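Local coordinates for protein 3-methylaspartate ammonia-lyase (Citrobacter amalonaticus, PDB 1KKO) that catalyses the reversible, magnesium-dependent elimination of ammonia from L-threo-3-methylaspartate to give mesaconate, in glutamate degradation by the mesaconate pathway, at residues 165-171 and 379-385; 326-332 and 353-359. All blocks are in the same frame, centred on the assembly; numbering follows the deposited sequence.

In the fold
Both contacts belong to the parallel TIM barrel of this enolase-superfamily enzyme. Contact 1 pairs the first strand, 169-170, with the last, 382-384; contact 2 pairs the adjacent strands 327-330 and 354-357. Their centres lie about 10 Å apart, and strands 382-384 and 354-357 are neighbours, with Arg382 O 2.8 Å from Gln357 N in a probable hydrogen bond. Inside the barrel, Phe170 CD2 comes within 3.2 Å of Tyr356 OH. Contact 2 supplies the proton acceptor Lys331 and the substrate-binding Gln329. Contact 1 borders the same pocket: the nearest atoms of the Leu384 side chain and the bound sulfate are about 5 Å apart.

Contact 1 of 2, residues 165-171 and 379-385; sequences EAIPLFG and RPMRMLI
Ile167 lays its CD1 methyl over the centre of one face of the Arg379 guanidinium, 3.4 Å from Arg379 CZ, at the approach to the parallel pairing of the first and last strands of the TIM barrel, 169-170 and 382-384. The edge of the same guanidinium is used for hydrogen bonding: Arg379 NH1 donates to Glu165 O at 2.8 Å, almost exactly in the guanidinium plane, and weak bonds run from Arg379 NH2 to Glu165 O and Ala166 O. Bends about chi2 and chi3 (-48° and -55°) fold the head back onto this backbone. Because NH1 also bonds Leu376 O, one group ties helix 365-378 to the lead-in of the first strand. The Glu165 carboxylate stays beyond salt-bridge range, its OE1 4.3 Å from Arg379 NH2 and well out of the guanidinium plane, where any attraction is probably a matter of charge, no N-H pointing at the oxygen.

Further along, the backbones zip together: Met383 N donates to Pro168 O, Phe170 N to Met383 O, and Ile385 N to Phe170 O, the last nearly straight at 172°. Leu169 and the selenomethionine Met383 face the surrounding helices, lying side by side with Leu169 CD2 3.6 Å from Met383 CE; Leu169 continues onto Val398 and Phe399 of helix 392-410. Phe170 and Leu384 face the barrel interior instead. There the Phe170 ring stacks on His236 and lies close to His194, the transition-state stabilizer, while Leu384 lies near the substrate-binding Gln172. Arg382 passes its CG beside Phe170 CB (3.9 Å) and carries its head on to His236, bonded through NH1, and to Tyr271 in a cation-pi contact. Just before the two strands pair, Pro168 CD packs 3.3 Å from Met381 O.

Contact 2 of 2, residues 326-332 and 353-359; sequences HMVQIKT and MEAYQGG. With SO4 (sulfate ion), chain C.
Lys331, the proton acceptor, donates from NZ to Gly359 O at 2.8 Å, and its chain bends only at the last torsion (chi4 80°) to bring the amine there. NZ has two more partners, Gln329 OE1 at 3.2 Å and sulfate O4 at 2.7 Å. The sulfate, probably from the crystallisation liquor, is also held by Gln172, Thr360 and Cys361, all substrate-binding residues, consistent with its marking part of the substrate pocket.

The next shell fixes Gln329. Its OE1 takes a second, nearly straight bond from Gly359 N (3.1 Å, 169°), and its NE2 reaches Glu273, a magnesium ligand. The extended Gln329 chain runs alongside Tyr356, pointing the same way, with CG 3.5 Å from Tyr356 CE2 and the amide plane turned 40° from the ring. Two residues earlier on the same strand, the selenium of Met327 makes an oblique Met-aromatic contact, 5.3 Å from the Tyr356 ring centroid. Tyr356 itself meets His236 edge-to-face.

These residues stand on a beta-alpha-beta unit, strands 327-330 and 354-357 joined through helix 339-351. Backbone hydrogen bonds link the parallel strands from Glu354 N with His326 O to Gly358 N with Ile330 O. On the face toward the helices, Ile330 CD1 packs 3.9 Å from Ala355 CB, and Val328 touches Cys348.

The bonding leaves little doubt about the Gln329 amide: its oxygen receives two donors and its nitrogen serves Glu273, so this one side chain probably couples the placement of the base to that of a metal ligand.

Contact 1 of 2, residues 165-171 and 379-385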
loop_
_atom_site.group_PDB
_atom_site.type_symbol
_atom_site.label_atom_id
_atom_site.label_comp_id
_atom_site.label_asym_id
_atom_site.label_seq_id
_atom_site.Cartn_x
_atom_site.Cartn_y
_atom_site.Cartn_z
ATOM N N GLU A 165 22.044 7.135 5.254
ATOM C CA GLU A 165 21.997 7.658 3.899
ATOM C C GLU A 165 20.928 6.941 3.091
ATOM O O GLU A 165 20.782 5.727 3.177
ATOM C CB GLU A 165 23.361 7.484 3.227
ATOM C CG GLU A 165 23.454 8.046 1.824
ATOM C CD GLU A 165 24.876 8.040 1.296
ATOM O OE1 GLU A 165 25.809 7.836 2.099
ATOM O OE2 GLU A 165 25.064 8.235 0.078
ATOM N N ALA A 166 20.194 7.708 2.304
ATOM C CA ALA A 166 19.143 7.148 1.480
ATOM C C ALA A 166 19.681 6.210 0.419
ATOM O O ALA A 166 20.844 6.301 0.009
ATOM C CB ALA A 166 18.369 8.254 0.816
ATOM N N ILE A 167 18.815 5.299 -0.003
ATOM C CA ILE A 167 19.082 4.365 -1.083
ATOM C C ILE A 167 18.204 4.799 -2.253
ATOM O O ILE A 167 17.020 5.081 -2.042
ATOM C CB ILE A 167 18.638 2.947 -0.665
ATOM C CG1 ILE A 167 19.377 2.449 0.584
ATOM C CG2 ILE A 167 18.768 1.974 -1.832
ATOM C CD1 ILE A 167 20.856 2.247 0.399
ATOM N N PRO A 168 18.723 4.836 -3.483
ATOM C CA PRO A 168 17.872 5.155 -4.629
ATOM C C PRO A 168 16.718 4.172 -4.780
ATOM O O PRO A 168 16.944 2.968 -4.716
ATOM C CB PRO A 168 18.835 5.062 -5.813
ATOM C CG PRO A 168 20.167 5.338 -5.223
ATOM C CD PRO A 168 20.130 4.657 -3.892
ATOM N N LEU A 169 15.519 4.703 -4.996
ATOM C CA LEU A 169 14.308 3.898 -5.094
ATOM C C LEU A 169 13.813 3.801 -6.527
ATOM O O LEU A 169 13.864 4.770 -7.282
ATOM C CB LEU A 169 13.195 4.482 -4.221
ATOM C CG LEU A 169 13.540 4.712 -2.754
ATOM C CD1 LEU A 169 12.316 5.201 -1.993
ATOM C CD2 LEU A 169 14.075 3.466 -2.129
ATOM N N PHE A 170 13.277 2.631 -6.846
ATOM C CA PHE A 170 12.850 2.269 -8.193
ATOM C C PHE A 170 11.368 1.939 -8.202
ATOM O O PHE A 170 10.936 0.993 -7.538
ATOM C CB PHE A 170 13.663 1.047 -8.638
ATOM C CG PHE A 170 13.259 0.458 -9.949
ATOM C CD1 PHE A 170 12.878 1.248 -11.015
ATOM C CD2 PHE A 170 13.267 -0.914 -10.103
ATOM C CE1 PHE A 170 12.534 0.675 -12.219
ATOM C CE2 PHE A 170 12.918 -1.490 -11.301
ATOM C CZ PHE A 170 12.568 -0.692 -12.364
ATOM N N GLY A 171 10.591 2.710 -8.954
ATOM C CA GLY A 171 9.159 2.497 -9.077
ATOM C C GLY A 171 8.800 1.641 -10.274
ATOM O O GLY A 171 9.385 1.790 -11.345
ATOM N N ARG A 379 23.567 -1.396 2.048
ATOM C CA ARG A 379 23.922 -0.414 1.030
ATOM C C ARG A 379 23.871 -0.897 -0.407
ATOM O O ARG A 379 24.841 -0.783 -1.149
ATOM C CB ARG A 379 25.312 0.173 1.315
ATOM C CG ARG A 379 25.487 0.677 2.727
ATOM C CD ARG A 379 24.375 1.546 3.195
ATOM N NE ARG A 379 24.163 2.656 2.286
ATOM C CZ ARG A 379 23.219 3.560 2.452
ATOM N NH1 ARG A 379 22.403 3.462 3.499
ATOM N NH2 ARG A 379 23.092 4.561 1.593
ATOM N N PRO A 380 22.731 -1.409 -0.842
ATOM C CA PRO A 380 22.594 -1.737 -2.256
ATOM C C PRO A 380 22.543 -0.430 -3.056
ATOM O O PRO A 380 22.304 0.640 -2.502
ATOM C CB PRO A 380 21.241 -2.454 -2.313
ATOM C CG PRO A 380 20.466 -1.819 -1.187
ATOM C CD PRO A 380 21.492 -1.686 -0.086
HETATM N N MSE A 381 22.756 -0.529 -4.356
HETATM C CA MSE A 381 22.677 0.609 -5.251
HETATM C C MSE A 381 21.257 1.067 -5.568
HETATM O O MSE A 381 21.054 2.211 -5.956
HETATM C CB MSE A 381 23.358 0.212 -6.558
HETATM C CG MSE A 381 24.650 0.913 -6.761
HETATM SE SE MSE A 381 24.261 2.609 -7.565
HETATM C CE MSE A 381 24.298 2.134 -9.397
ATOM N N ARG A 382 20.289 0.168 -5.406
ATOM C CA ARG A 382 18.925 0.430 -5.804
ATOM C C ARG A 382 18.004 -0.445 -4.991
ATOM O O ARG A 382 18.366 -1.552 -4.637
ATOM C CB ARG A 382 18.787 0.061 -7.279
ATOM C CG ARG A 382 17.480 0.438 -7.954
ATOM C CD ARG A 382 17.563 0.450 -9.469
ATOM N NE ARG A 382 18.622 1.356 -9.891
ATOM C CZ ARG A 382 19.201 1.373 -11.080
ATOM N NH1 ARG A 382 18.809 0.568 -12.049
ATOM N NH2 ARG A 382 20.206 2.214 -11.294
HETATM N N MSE A 383 16.811 0.062 -4.695
HETATM C CA MSE A 383 15.815 -0.712 -3.970
HETATM C C MSE A 383 14.449 -0.521 -4.601
HETATM O O MSE A 383 14.047 0.587 -4.921
HETATM C CB MSE A 383 15.760 -0.294 -2.506
HETATM C CG MSE A 383 14.640 -0.984 -1.735
HETATM SE SE MSE A 383 14.809 -0.838 0.192
HETATM C CE MSE A 383 15.051 1.004 0.334
ATOM N N LEU A 384 13.741 -1.621 -4.782
ATOM C CA LEU A 384 12.408 -1.586 -5.356
ATOM C C LEU A 384 11.356 -0.983 -4.429
ATOM O O LEU A 384 11.271 -1.337 -3.248
ATOM C CB LEU A 384 11.970 -3.003 -5.724
ATOM C CG LEU A 384 10.560 -3.178 -6.305
ATOM C CD1 LEU A 384 10.450 -2.535 -7.685
ATOM C CD2 LEU A 384 10.217 -4.661 -6.361
ATOM N N ILE A 385 10.546 -0.087 -4.988
ATOM C CA ILE A 385 9.363 0.425 -4.306
ATOM C C ILE A 385 8.301 -0.676 -4.376
ATOM O O ILE A 385 7.889 -1.108 -5.447
ATOM C CB ILE A 385 8.914 1.725 -4.967
ATOM C CG1 ILE A 385 9.963 2.807 -4.737
ATOM C CG2 ILE A 385 7.568 2.156 -4.431
ATOM C CD1 ILE A 385 9.813 4.023 -5.603
#

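Contact 2 of 2, residues 326-332 and 353-359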
loop_
_atom_site.group_PDB
_atom_site.type_symbol
_atom_site.label_atom_id
_atom_site.label_comp_id
_atom_site.label_asym_id
_atom_site.label_seq_id
_atom_site.Cartn_x
_atom_site.Cartn_y
_atom_site.Cartn_z
ATOM N N HIS A 326 25.968 -5.783 -15.278
ATOM C CA HIS A 326 26.329 -4.649 -14.442
ATOM C C HIS A 326 25.641 -4.627 -13.099
ATOM O O HIS A 326 26.168 -4.069 -12.150
ATOM C CB HIS A 326 25.998 -3.362 -15.178
ATOM C CG HIS A 326 26.593 -3.305 -16.543
ATOM N ND1 HIS A 326 25.935 -3.787 -17.652
ATOM C CD2 HIS A 326 27.796 -2.861 -16.977
ATOM C CE1 HIS A 326 26.706 -3.638 -18.713
ATOM N NE2 HIS A 326 27.837 -3.073 -18.333
HETATM N N MSE A 327 24.454 -5.220 -13.041
HETATM C CA MSE A 327 23.605 -5.177 -11.862
HETATM C C MSE A 327 22.825 -6.469 -11.797
HETATM O O MSE A 327 22.513 -7.052 -12.832
HETATM C CB MSE A 327 22.641 -3.998 -11.993
HETATM C CG MSE A 327 21.642 -3.849 -10.868
HETATM SE SE MSE A 327 20.473 -2.316 -11.144
HETATM C CE MSE A 327 21.460 -1.023 -10.120
ATOM N N VAL A 328 22.534 -6.930 -10.585
ATOM C CA VAL A 328 21.704 -8.109 -10.389
ATOM C C VAL A 328 20.512 -7.773 -9.505
ATOM O O VAL A 328 20.667 -7.083 -8.500
ATOM C CB VAL A 328 22.465 -9.273 -9.714
ATOM C CG1 VAL A 328 23.495 -9.870 -10.645
ATOM C CG2 VAL A 328 23.108 -8.842 -8.447
ATOM N N GLN A 329 19.328 -8.251 -9.881
ATOM C CA GLN A 329 18.166 -8.128 -8.992
ATOM C C GLN A 329 18.194 -9.242 -7.940
ATOM O O GLN A 329 18.009 -10.420 -8.262
ATOM C CB GLN A 329 16.799 -8.157 -9.697
ATOM C CG GLN A 329 15.732 -7.932 -8.593
ATOM C CD GLN A 329 14.267 -7.914 -8.976
ATOM O OE1 GLN A 329 13.412 -8.028 -8.083
ATOM N NE2 GLN A 329 13.962 -7.794 -10.263
ATOM N N ILE A 330 18.445 -8.836 -6.697
ATOM C CA ILE A 330 18.365 -9.685 -5.521
ATOM C C ILE A 330 16.872 -9.636 -5.167
ATOM O O ILE A 330 16.387 -8.682 -4.559
ATOM C CB ILE A 330 19.282 -9.087 -4.438
ATOM C CG1 ILE A 330 20.740 -9.055 -4.939
ATOM C CG2 ILE A 330 19.181 -9.841 -3.119
ATOM C CD1 ILE A 330 21.675 -8.278 -4.037
ATOM N N LYS A 331 16.133 -10.628 -5.643
ATOM C CA LYS A 331 14.669 -10.609 -5.540
ATOM C C LYS A 331 14.326 -11.193 -4.182
ATOM O O LYS A 331 14.200 -12.404 -4.000
ATOM C CB LYS A 331 14.029 -11.370 -6.683
ATOM C CG LYS A 331 12.536 -11.134 -6.754
ATOM C CD LYS A 331 11.919 -11.679 -8.027
ATOM C CE LYS A 331 10.604 -10.994 -8.374
ATOM N NZ LYS A 331 10.826 -9.688 -9.021
ATOM N N THR A 332 14.169 -10.298 -3.219
ATOM C CA THR A 332 14.272 -10.676 -1.820
ATOM C C THR A 332 13.529 -11.929 -1.350
ATOM O O THR A 332 14.134 -12.728 -0.677
ATOM C CB THR A 332 14.004 -9.478 -0.884
ATOM O OG1 THR A 332 12.666 -8.990 -1.050
ATOM C CG2 THR A 332 14.949 -8.301 -1.173
HETATM N N MSE A 353 29.882 -5.517 -8.431
HETATM C CA MSE A 353 28.571 -5.749 -9.036
HETATM C C MSE A 353 27.574 -4.809 -8.380
HETATM O O MSE A 353 27.566 -4.676 -7.153
HETATM C CB MSE A 353 28.132 -7.191 -8.796
HETATM C CG MSE A 353 26.700 -7.499 -9.220
HETATM SE SE MSE A 353 26.422 -7.367 -11.140
HETATM C CE MSE A 353 27.120 -9.075 -11.626
ATOM N N GLU A 354 26.745 -4.138 -9.170
ATOM C CA GLU A 354 25.726 -3.268 -8.596
ATOM C C GLU A 354 24.612 -4.151 -8.039
ATOM O O GLU A 354 24.064 -5.014 -8.736
ATOM C CB GLU A 354 25.175 -2.288 -9.624
ATOM C CG GLU A 354 26.226 -1.305 -10.109
ATOM C CD GLU A 354 25.712 -0.341 -11.156
ATOM O OE1 GLU A 354 24.482 -0.231 -11.328
ATOM O OE2 GLU A 354 26.544 0.325 -11.814
ATOM N N ALA A 355 24.299 -3.943 -6.767
ATOM C CA ALA A 355 23.250 -4.702 -6.097
ATOM C C ALA A 355 21.918 -3.968 -6.171
ATOM O O ALA A 355 21.795 -2.851 -5.693
ATOM C CB ALA A 355 23.636 -4.937 -4.669
ATOM N N TYR A 356 20.943 -4.602 -6.805
ATOM C CA TYR A 356 19.575 -4.089 -6.861
ATOM C C TYR A 356 18.752 -4.946 -5.893
ATOM O O TYR A 356 18.498 -6.125 -6.139
ATOM C CB TYR A 356 19.046 -4.127 -8.308
ATOM C CG TYR A 356 17.551 -4.037 -8.470
ATOM C CD1 TYR A 356 16.743 -3.336 -7.568
ATOM C CD2 TYR A 356 16.942 -4.685 -9.535
ATOM C CE1 TYR A 356 15.366 -3.291 -7.751
ATOM C CE2 TYR A 356 15.572 -4.640 -9.716
ATOM C CZ TYR A 356 14.797 -3.961 -8.818
ATOM O OH TYR A 356 13.435 -3.957 -8.980
ATOM N N GLN A 357 18.408 -4.363 -4.745
ATOM C CA GLN A 357 17.609 -5.066 -3.745
ATOM C C GLN A 357 16.161 -4.917 -4.168
ATOM O O GLN A 357 15.523 -3.885 -3.955
ATOM C CB GLN A 357 17.852 -4.509 -2.353
ATOM C CG GLN A 357 17.288 -5.408 -1.267
ATOM C CD GLN A 357 17.439 -4.826 0.101
ATOM O OE1 GLN A 357 18.554 -4.592 0.563
ATOM N NE2 GLN A 357 16.313 -4.592 0.766
ATOM N N GLY A 358 15.681 -5.949 -4.839
ATOM C CA GLY A 358 14.378 -5.912 -5.458
ATOM C C GLY A 358 13.298 -6.501 -4.578
ATOM O O GLY A 358 13.205 -6.193 -3.391
ATOM N N GLY A 359 12.493 -7.365 -5.163
ATOM C CA GLY A 359 11.357 -7.921 -4.463
ATOM C C GLY A 359 10.203 -8.080 -5.425
ATOM O O GLY A 359 10.403 -8.280 -6.629
HETATM S S SO4 C . 7.241 -8.716 -9.516
HETATM O O1 SO4 C . 7.131 -9.917 -8.651
HETATM O O2 SO4 C . 6.431 -9.098 -10.734
HETATM O O3 SO4 C . 6.659 -7.554 -8.854
HETATM O O4 SO4 C . 8.625 -8.411 -9.953
#